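Side-chain contacts in colicin B (Escherichia coli, PDB 1RH1), which kills Escherichia coli and closely related bacteria by forming channels that depolarise the cytoplasmic membrane and dissipate cellular energy: residues 374-379 against 485-490; 425-430 against 462-467; 442-447 against 493-498. All coordinates share one frame; numbering follows the deposited sequence.

Interaction 1: 374-379 against 485-490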
loop_
_atom_site.group_PDB
_atom_site.type_symbol
_atom_site.label_atom_id
_atom_site.label_comp_id
_atom_site.label_asym_id
_atom_site.label_seq_id
_atom_site.Cartn_x
_atom_site.Cartn_y
_atom_site.Cartn_z
ATOM N N ASN A 374 29.169 22.524 21.814
ATOM C CA ASN A 374 29.904 23.295 22.809
ATOM C C ASN A 374 31.119 22.549 23.339
ATOM O O ASN A 374 32.097 23.155 23.794
ATOM C CB ASN A 374 29.075 23.622 24.025
ATOM C CG ASN A 374 28.060 24.730 23.852
ATOM O OD1 ASN A 374 27.046 24.712 24.547
ATOM N ND2 ASN A 374 28.256 25.712 22.975
ATOM N N LYS A 375 30.983 21.213 23.295
ATOM C CA LYS A 375 32.010 20.265 23.691
ATOM C C LYS A 375 33.118 20.243 22.638
ATOM O O LYS A 375 34.302 20.125 22.959
ATOM C CB LYS A 375 31.343 18.895 23.829
ATOM C CG LYS A 375 32.242 17.708 24.130
ATOM C CD LYS A 375 31.548 16.361 23.893
ATOM C CE LYS A 375 30.288 16.077 24.713
ATOM N NZ LYS A 375 30.042 14.642 24.817
ATOM N N LEU A 376 32.729 20.372 21.363
ATOM C CA LEU A 376 33.670 20.330 20.266
ATOM C C LEU A 376 34.499 21.586 20.229
ATOM O O LEU A 376 35.725 21.552 20.199
ATOM C CB LEU A 376 32.913 20.180 18.975
ATOM C CG LEU A 376 33.691 20.350 17.708
ATOM C CD1 LEU A 376 34.790 19.319 17.599
ATOM C CD2 LEU A 376 32.719 20.244 16.571
ATOM N N MET A 377 33.774 22.700 20.235
ATOM C CA MET A 377 34.345 24.028 20.166
ATOM C C MET A 377 35.064 24.395 21.450
ATOM O O MET A 377 35.683 25.457 21.545
ATOM C CB MET A 377 33.229 25.007 19.881
ATOM C CG MET A 377 33.252 25.659 18.507
ATOM S SD MET A 377 33.294 24.574 17.068
ATOM C CE MET A 377 34.244 25.717 16.113
ATOM N N ALA A 378 34.981 23.513 22.452
ATOM C CA ALA A 378 35.696 23.680 23.699
ATOM C C ALA A 378 37.101 23.135 23.587
ATOM O O ALA A 378 37.980 23.574 24.329
ATOM C CB ALA A 378 35.017 22.934 24.835
ATOM N N ASN A 379 37.313 22.174 22.674
ATOM C CA ASN A 379 38.614 21.572 22.416
ATOM C C ASN A 379 39.552 22.709 22.011
ATOM O O ASN A 379 39.362 23.358 20.979
ATOM C CB ASN A 379 38.484 20.525 21.286
ATOM C CG ASN A 379 39.682 19.595 21.063
ATOM O OD1 ASN A 379 39.564 18.532 20.452
ATOM N ND2 ASN A 379 40.884 19.912 21.531
ATOM N N VAL A 485 36.917 23.446 8.610
ATOM C CA VAL A 485 35.529 23.368 8.245
ATOM C C VAL A 485 35.130 21.915 8.145
ATOM O O VAL A 485 33.979 21.613 8.445
ATOM C CB VAL A 485 35.310 24.101 6.922
ATOM C CG1 VAL A 485 33.900 23.942 6.396
ATOM C CG2 VAL A 485 35.500 25.583 7.186
ATOM N N GLY A 486 36.019 20.979 7.813
ATOM C CA GLY A 486 35.633 19.577 7.746
ATOM C C GLY A 486 35.292 19.052 9.127
ATOM O O GLY A 486 34.447 18.179 9.254
ATOM N N VAL A 487 35.959 19.574 10.165
ATOM C CA VAL A 487 35.666 19.254 11.555
ATOM C C VAL A 487 34.373 19.959 11.995
ATOM O O VAL A 487 33.466 19.274 12.450
ATOM C CB VAL A 487 36.880 19.684 12.387
ATOM C CG1 VAL A 487 36.534 19.792 13.847
ATOM C CG2 VAL A 487 37.937 18.601 12.302
ATOM N N VAL A 488 34.234 21.300 11.853
ATOM C CA VAL A 488 33.032 22.059 12.197
ATOM C C VAL A 488 31.796 21.464 11.599
ATOM O O VAL A 488 30.916 21.107 12.369
ATOM C CB VAL A 488 33.087 23.518 11.726
ATOM C CG1 VAL A 488 31.722 24.239 11.782
ATOM C CG2 VAL A 488 34.046 24.223 12.671
ATOM N N ILE A 489 31.709 21.294 10.285
ATOM C CA ILE A 489 30.476 20.764 9.748
ATOM C C ILE A 489 30.239 19.313 10.111
ATOM O O ILE A 489 29.076 18.928 10.182
ATOM C CB ILE A 489 30.425 20.915 8.227
ATOM C CG1 ILE A 489 31.379 20.013 7.492
ATOM C CG2 ILE A 489 30.721 22.385 7.951
ATOM C CD1 ILE A 489 30.944 19.853 6.023
ATOM N N ALA A 490 31.279 18.510 10.405
ATOM C CA ALA A 490 31.077 17.111 10.787
ATOM C C ALA A 490 30.552 17.028 12.211
ATOM O O ALA A 490 29.626 16.281 12.501
ATOM C CB ALA A 490 32.366 16.329 10.730
#

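Interaction 2: 425-430 against 462-467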
loop_
_atom_site.group_PDB
_atom_site.type_symbol
_atom_site.label_atom_id
_atom_site.label_comp_id
_atom_site.label_asym_id
_atom_site.label_seq_id
_atom_site.Cartn_x
_atom_site.Cartn_y
_atom_site.Cartn_z
ATOM N N ASN A 425 19.916 30.589 2.749
ATOM C CA ASN A 425 20.540 31.871 3.061
ATOM C C ASN A 425 20.686 32.073 4.564
ATOM O O ASN A 425 21.635 32.721 5.041
ATOM C CB ASN A 425 19.701 32.992 2.485
ATOM C CG ASN A 425 20.181 34.403 2.785
ATOM O OD1 ASN A 425 19.463 35.171 3.416
ATOM N ND2 ASN A 425 21.379 34.798 2.365
ATOM N N ASN A 426 19.752 31.518 5.348
ATOM C CA ASN A 426 19.919 31.668 6.772
ATOM C C ASN A 426 21.072 30.833 7.250
ATOM O O ASN A 426 21.865 31.365 8.010
ATOM C CB ASN A 426 18.672 31.272 7.502
ATOM C CG ASN A 426 17.563 32.270 7.261
ATOM O OD1 ASN A 426 16.452 31.862 6.962
ATOM N ND2 ASN A 426 17.819 33.574 7.368
ATOM N N ILE A 427 21.253 29.596 6.766
ATOM C CA ILE A 427 22.395 28.775 7.164
ATOM C C ILE A 427 23.693 29.506 6.873
ATOM O O ILE A 427 24.610 29.500 7.681
ATOM C CB ILE A 427 22.380 27.432 6.411
ATOM C CG1 ILE A 427 21.082 26.655 6.651
ATOM C CG2 ILE A 427 23.542 26.603 6.925
ATOM C CD1 ILE A 427 20.829 26.309 8.127
ATOM N N ARG A 428 23.696 30.218 5.748
ATOM C CA ARG A 428 24.837 31.001 5.318
ATOM C C ARG A 428 25.138 32.123 6.294
ATOM O O ARG A 428 26.190 32.083 6.923
ATOM C CB ARG A 428 24.564 31.551 3.927
ATOM C CG ARG A 428 25.693 32.370 3.355
ATOM C CD ARG A 428 25.409 33.873 3.342
ATOM N NE ARG A 428 24.330 34.180 2.423
ATOM C CZ ARG A 428 24.482 34.159 1.098
ATOM N NH1 ARG A 428 25.672 33.868 0.568
ATOM N NH2 ARG A 428 23.416 34.341 0.304
ATOM N N GLU A 429 24.228 33.088 6.483
ATOM C CA GLU A 429 24.441 34.192 7.415
ATOM C C GLU A 429 24.763 33.730 8.831
ATOM O O GLU A 429 25.555 34.355 9.544
ATOM C CB GLU A 429 23.220 35.052 7.493
ATOM C CG GLU A 429 22.836 35.757 6.225
ATOM C CD GLU A 429 21.423 36.342 6.247
ATOM O OE1 GLU A 429 20.702 36.209 7.245
ATOM O OE2 GLU A 429 21.025 36.927 5.238
ATOM N N LYS A 430 24.149 32.601 9.208
ATOM C CA LYS A 430 24.339 32.024 10.515
ATOM C C LYS A 430 25.576 31.134 10.612
ATOM O O LYS A 430 26.031 30.840 11.716
ATOM C CB LYS A 430 23.061 31.276 10.877
ATOM C CG LYS A 430 22.017 32.341 11.152
ATOM C CD LYS A 430 20.602 31.849 11.303
ATOM C CE LYS A 430 19.779 33.094 11.600
ATOM N NZ LYS A 430 18.439 32.731 12.026
ATOM N N SER A 462 18.847 16.773 5.840
ATOM C CA SER A 462 19.423 16.824 4.517
ATOM C C SER A 462 19.796 18.223 4.109
ATOM O O SER A 462 20.983 18.460 3.956
ATOM C CB SER A 462 18.463 16.254 3.548
ATOM O OG SER A 462 18.485 14.872 3.840
ATOM N N LEU A 463 18.864 19.174 3.985
ATOM C CA LEU A 463 19.138 20.579 3.695
ATOM C C LEU A 463 20.288 21.156 4.498
ATOM O O LEU A 463 21.139 21.811 3.925
ATOM C CB LEU A 463 17.878 21.350 3.971
ATOM C CG LEU A 463 17.772 22.836 3.833
ATOM C CD1 LEU A 463 18.055 23.302 2.432
ATOM C CD2 LEU A 463 16.350 23.201 4.171
ATOM N N PHE A 464 20.390 20.870 5.787
ATOM C CA PHE A 464 21.462 21.381 6.597
ATOM C C PHE A 464 22.783 20.767 6.231
ATOM O O PHE A 464 23.800 21.453 6.115
ATOM C CB PHE A 464 21.178 21.085 8.028
ATOM C CG PHE A 464 22.224 21.640 8.968
ATOM C CD1 PHE A 464 22.347 23.015 9.137
ATOM C CD2 PHE A 464 23.047 20.770 9.667
ATOM C CE1 PHE A 464 23.304 23.505 10.013
ATOM C CE2 PHE A 464 24.003 21.275 10.543
ATOM C CZ PHE A 464 24.130 22.643 10.715
ATOM N N SER A 465 22.751 19.441 6.099
ATOM C CA SER A 465 23.945 18.694 5.744
ATOM C C SER A 465 24.362 18.979 4.317
ATOM O O SER A 465 25.539 19.212 4.094
ATOM C CB SER A 465 23.701 17.218 5.903
ATOM O OG SER A 465 23.334 16.939 7.243
ATOM N N LEU A 466 23.438 18.999 3.355
ATOM C CA LEU A 466 23.707 19.377 1.990
ATOM C C LEU A 466 24.244 20.791 1.892
ATOM O O LEU A 466 25.303 20.956 1.300
ATOM C CB LEU A 466 22.477 19.325 1.163
ATOM C CG LEU A 466 21.998 17.985 0.732
ATOM C CD1 LEU A 466 20.743 18.175 -0.084
ATOM C CD2 LEU A 466 23.027 17.307 -0.140
ATOM N N THR A 467 23.596 21.825 2.457
ATOM C CA THR A 467 24.096 23.199 2.411
ATOM C C THR A 467 25.509 23.272 2.977
ATOM O O THR A 467 26.343 23.931 2.353
ATOM C CB THR A 467 23.195 24.166 3.228
ATOM O OG1 THR A 467 21.881 24.093 2.691
ATOM C CG2 THR A 467 23.671 25.604 3.151
#

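Interaction 3: 442-447 against 493-498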
loop_
_atom_site.group_PDB
_atom_site.type_symbol
_atom_site.label_atom_id
_atom_site.label_comp_id
_atom_site.label_asym_id
_atom_site.label_seq_id
_atom_site.Cartn_x
_atom_site.Cartn_y
_atom_site.Cartn_z
ATOM N N PRO A 442 22.359 30.656 16.727
ATOM C CA PRO A 442 21.555 30.965 15.551
ATOM C C PRO A 442 21.518 29.920 14.456
ATOM O O PRO A 442 20.491 29.749 13.803
ATOM C CB PRO A 442 22.103 32.281 15.087
ATOM C CG PRO A 442 23.443 32.383 15.779
ATOM C CD PRO A 442 23.107 31.826 17.128
ATOM N N LEU A 443 22.623 29.194 14.280
ATOM C CA LEU A 443 22.675 28.140 13.287
ATOM C C LEU A 443 21.888 26.942 13.744
ATOM O O LEU A 443 21.078 26.455 12.959
ATOM C CB LEU A 443 24.081 27.620 13.020
ATOM C CG LEU A 443 24.561 27.222 11.626
ATOM C CD1 LEU A 443 25.506 26.072 11.809
ATOM C CD2 LEU A 443 23.446 26.785 10.707
ATOM N N MET A 444 22.125 26.453 14.965
ATOM C CA MET A 444 21.475 25.231 15.410
ATOM C C MET A 444 20.002 25.431 15.685
ATOM O O MET A 444 19.172 24.561 15.463
ATOM C CB MET A 444 22.195 24.717 16.647
ATOM C CG MET A 444 23.700 24.489 16.353
ATOM S SD MET A 444 24.087 23.517 14.877
ATOM C CE MET A 444 24.485 22.015 15.682
ATOM N N LEU A 445 19.659 26.654 16.034
ATOM C CA LEU A 445 18.296 27.046 16.339
ATOM C C LEU A 445 17.418 27.179 15.103
ATOM O O LEU A 445 16.236 26.875 15.128
ATOM C CB LEU A 445 18.391 28.352 17.124
ATOM C CG LEU A 445 17.283 28.922 18.000
ATOM C CD1 LEU A 445 16.748 27.880 18.969
ATOM C CD2 LEU A 445 17.861 30.143 18.731
ATOM N N GLU A 446 17.980 27.629 13.999
ATOM C CA GLU A 446 17.285 27.749 12.734
ATOM C C GLU A 446 16.906 26.369 12.233
ATOM O O GLU A 446 15.842 26.219 11.627
ATOM C CB GLU A 446 18.211 28.460 11.739
ATOM C CG GLU A 446 17.784 28.655 10.284
ATOM C CD GLU A 446 16.606 29.571 10.006
ATOM O OE1 GLU A 446 15.882 29.282 9.051
ATOM O OE2 GLU A 446 16.414 30.568 10.716
ATOM N N VAL A 447 17.748 25.350 12.508
ATOM C CA VAL A 447 17.505 23.992 12.018
ATOM C C VAL A 447 16.324 23.414 12.777
ATOM O O VAL A 447 15.429 22.820 12.170
ATOM C CB VAL A 447 18.747 23.085 12.215
ATOM C CG1 VAL A 447 18.515 21.801 11.452
ATOM C CG2 VAL A 447 20.017 23.732 11.697
ATOM N N ILE A 493 26.699 18.429 11.754
ATOM C CA ILE A 493 25.753 17.404 11.341
ATOM C C ILE A 493 25.718 16.268 12.364
ATOM O O ILE A 493 24.686 15.649 12.620
ATOM C CB ILE A 493 26.186 16.884 10.018
ATOM C CG1 ILE A 493 26.117 18.012 9.044
ATOM C CG2 ILE A 493 25.308 15.742 9.577
ATOM C CD1 ILE A 493 26.943 17.654 7.810
ATOM N N GLY A 494 26.871 16.029 12.990
ATOM C CA GLY A 494 27.012 14.993 14.004
ATOM C C GLY A 494 26.055 15.154 15.178
ATOM O O GLY A 494 25.274 14.246 15.482
ATOM N N ALA A 495 26.122 16.362 15.761
ATOM C CA ALA A 495 25.327 16.776 16.908
ATOM C C ALA A 495 23.812 16.604 16.811
ATOM O O ALA A 495 23.164 16.471 17.837
ATOM C CB ALA A 495 25.612 18.234 17.202
ATOM N N PHE A 496 23.220 16.610 15.614
ATOM C CA PHE A 496 21.800 16.389 15.416
ATOM C C PHE A 496 21.482 14.915 15.314
ATOM O O PHE A 496 20.312 14.532 15.215
ATOM C CB PHE A 496 21.293 17.084 14.120
ATOM C CG PHE A 496 21.063 18.584 14.303
ATOM C CD1 PHE A 496 21.912 19.504 13.693
ATOM C CD2 PHE A 496 20.029 19.036 15.139
ATOM C CE1 PHE A 496 21.728 20.861 13.929
ATOM C CE2 PHE A 496 19.853 20.398 15.368
ATOM C CZ PHE A 496 20.705 21.309 14.765
ATOM N N ILE A 497 22.517 14.069 15.306
ATOM C CA ILE A 497 22.311 12.643 15.103
ATOM C C ILE A 497 22.766 11.903 16.332
ATOM O O ILE A 497 22.023 11.126 16.931
ATOM C CB ILE A 497 23.108 12.106 13.869
ATOM C CG1 ILE A 497 22.923 12.944 12.614
ATOM C CG2 ILE A 497 22.582 10.708 13.588
ATOM C CD1 ILE A 497 23.640 12.437 11.378
ATOM N N ASP A 498 23.993 12.196 16.729
ATOM C CA ASP A 498 24.543 11.461 17.827
ATOM C C ASP A 498 25.685 12.184 18.484
ATOM O O ASP A 498 26.396 12.928 17.817
ATOM C CB ASP A 498 25.008 10.136 17.291
ATOM C CG ASP A 498 24.915 9.004 18.285
ATOM O OD1 ASP A 498 24.311 8.001 17.915
ATOM O OD2 ASP A 498 25.427 9.117 19.404
#

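Interaction 1: 374-379 against 485-490
Met377 and Leu376 each send one methyl group to a valine of segment 485-490, and these two pairs make up the side-chain contact. The closer runs from Met377 CE to Val488 CG2, 3.8 Å apart; the second joins Leu376 CD1 to Val487 CG1 at 4.2 Å. In both pairs the side chains cross obliquely. Leu376 has CG opposite its backbone N (chi1 170°) and points toward segment 485-490, where its CD1 meets Val487. Met377 starts off at an angle to the valines; its chain bends at chi2 (55°) and chi3, bringing CE to Val488. Neighbouring valines offer different branches: CG1 of Val487, beside its carbonyl carbon, and CG2 of Val488, beside its backbone N. With no hydrogen bond across the segments and 145 Å² buried, this is plain apolar packing. On the first segment the chain bends through a type I turn, in which Asn379 N donates to Leu376 O at 3.0 Å. Loop residues Leu382 and Trp440 touch Met377 as well as Val487 and Val488 respectively, while Leu376, in the end region of helix 366-376, lies between helices 479-495 and 500-510, packing on Val502, Asn506 and Ile510.

Interaction 2: 425-430 against 462-467
Ile427 overlaps the rim of the Phe464 ring, its CD1 lying at the ring edge and in plane, 3.8 Å from Phe464 CD1. The contact belongs to the all-helical bundle of the channel-forming domain, where helix 420-435 packs on helix 457-472, a predicted membrane-spanning segment held inside the soluble fold. The two side chains cross at about a right angle, and CE1 of Phe464, 4.2 Å from CD1 of Ile427, widens the overlap along the same edge.

Ile427 works with two branches. CG1 sits beside the backbone N (chi1 -58°), and from there the chain folds round at chi2 (-60°) to bring CD1 to the ring. CG2, placed opposite that N, meets CG2 of Thr467 at 3.9 Å. The isoleucine thus bridges two residues of helix 457-472 that lie three positions apart. CA atoms of Ile427 and Phe464, 7.5 Å apart, are the nearest CA pair across the segments, and all three touching residues are buried. Trp450 packs on Ile427, Leu443 and Val447 on Phe464, and Phe399 and Met404 on Thr467.

In Thr467, OG1 sits beside the backbone N and CG2 opposite it, so the hydroxyl bonds within its own helix while the methyl faces Ile427. OG1 of Thr467 donates to Leu463 O at 2.7 Å, tilted 29° from the carbonyl plane, while the backbone N of Thr467 reaches that same oxygen at 2.9 Å from the opposite face.

Interaction 3: 442-447 against 493-498
The backbone carbonyl oxygen of Met444 lies in plane at the edge of the Phe496 ring, 3.7 Å from Phe496 CZ. The CZ C-H bond runs roughly toward this oxygen, so the partly positive C-H edge is probably weakly attracted to it. The same ring is also met by the sulfur end of Met444 and by the branches of Val447, all from helix 441-452.

The Met-aromatic contact is oblique. Met444 SD is 4.8 Å from the centroid of the Phe496 ring, on a line 65° off the ring normal. The methyl takes part as well, with Met444 CE 3.5 Å from Phe496 CE1. CG of the methionine lies beside the backbone N (chi1 -57°), and bends at chi2 (-50°) and chi3 curl the chain so that Met444 CE also touches Ala495, 4.2 Å from its CB.

Val447 supplies the face contact. Its CG1 lies 4.0 Å above the ring plane, offset toward the rim, and Val447 CB stands 3.7 Å from Phe496 CZ. Both CG branches lie within 4.2 Å of the CZ-CE1 side, so the valine covers the rim of the ring. The segments bury 192 Å² together, and all four touching residues are buried.

Phe496 lies near the C-terminal end of helix 479-495. Gly494 O accepts from the N atoms of both Ile497 and Asp498, and the Asp498 side chain caps the N of Lys500 at the start of helix 500-510. The contact thus joins helix 441-452 to the end of the second predicted membrane-spanning helix, 479-495, with helix 366-376 packed against both sides of it: Met370 and Ile373 on Met444, Ser372 and Ile373 on Ala495.

All three contacts join other helices of the channel-forming domain to the predicted membrane-spanning helices 457-472 and 479-495: interaction 2 uses the first, interactions 1 and 3 the second. Interactions 2 and 3 have centres 10 Å apart and touch directly, with Phe464 CE1 3.4 Å from Leu443 CD2 and Ser465 OG 3.3 Å from Ile493 CG2. Interactions 1 and 3, 12 Å apart between centres, lie along helix 479-495. Between interactions 1 and 2 the separation of centres grows to 16 Å, and their nearest atoms stay about 6 Å apart. No ligand is involved; the contacts describe packing of the soluble form.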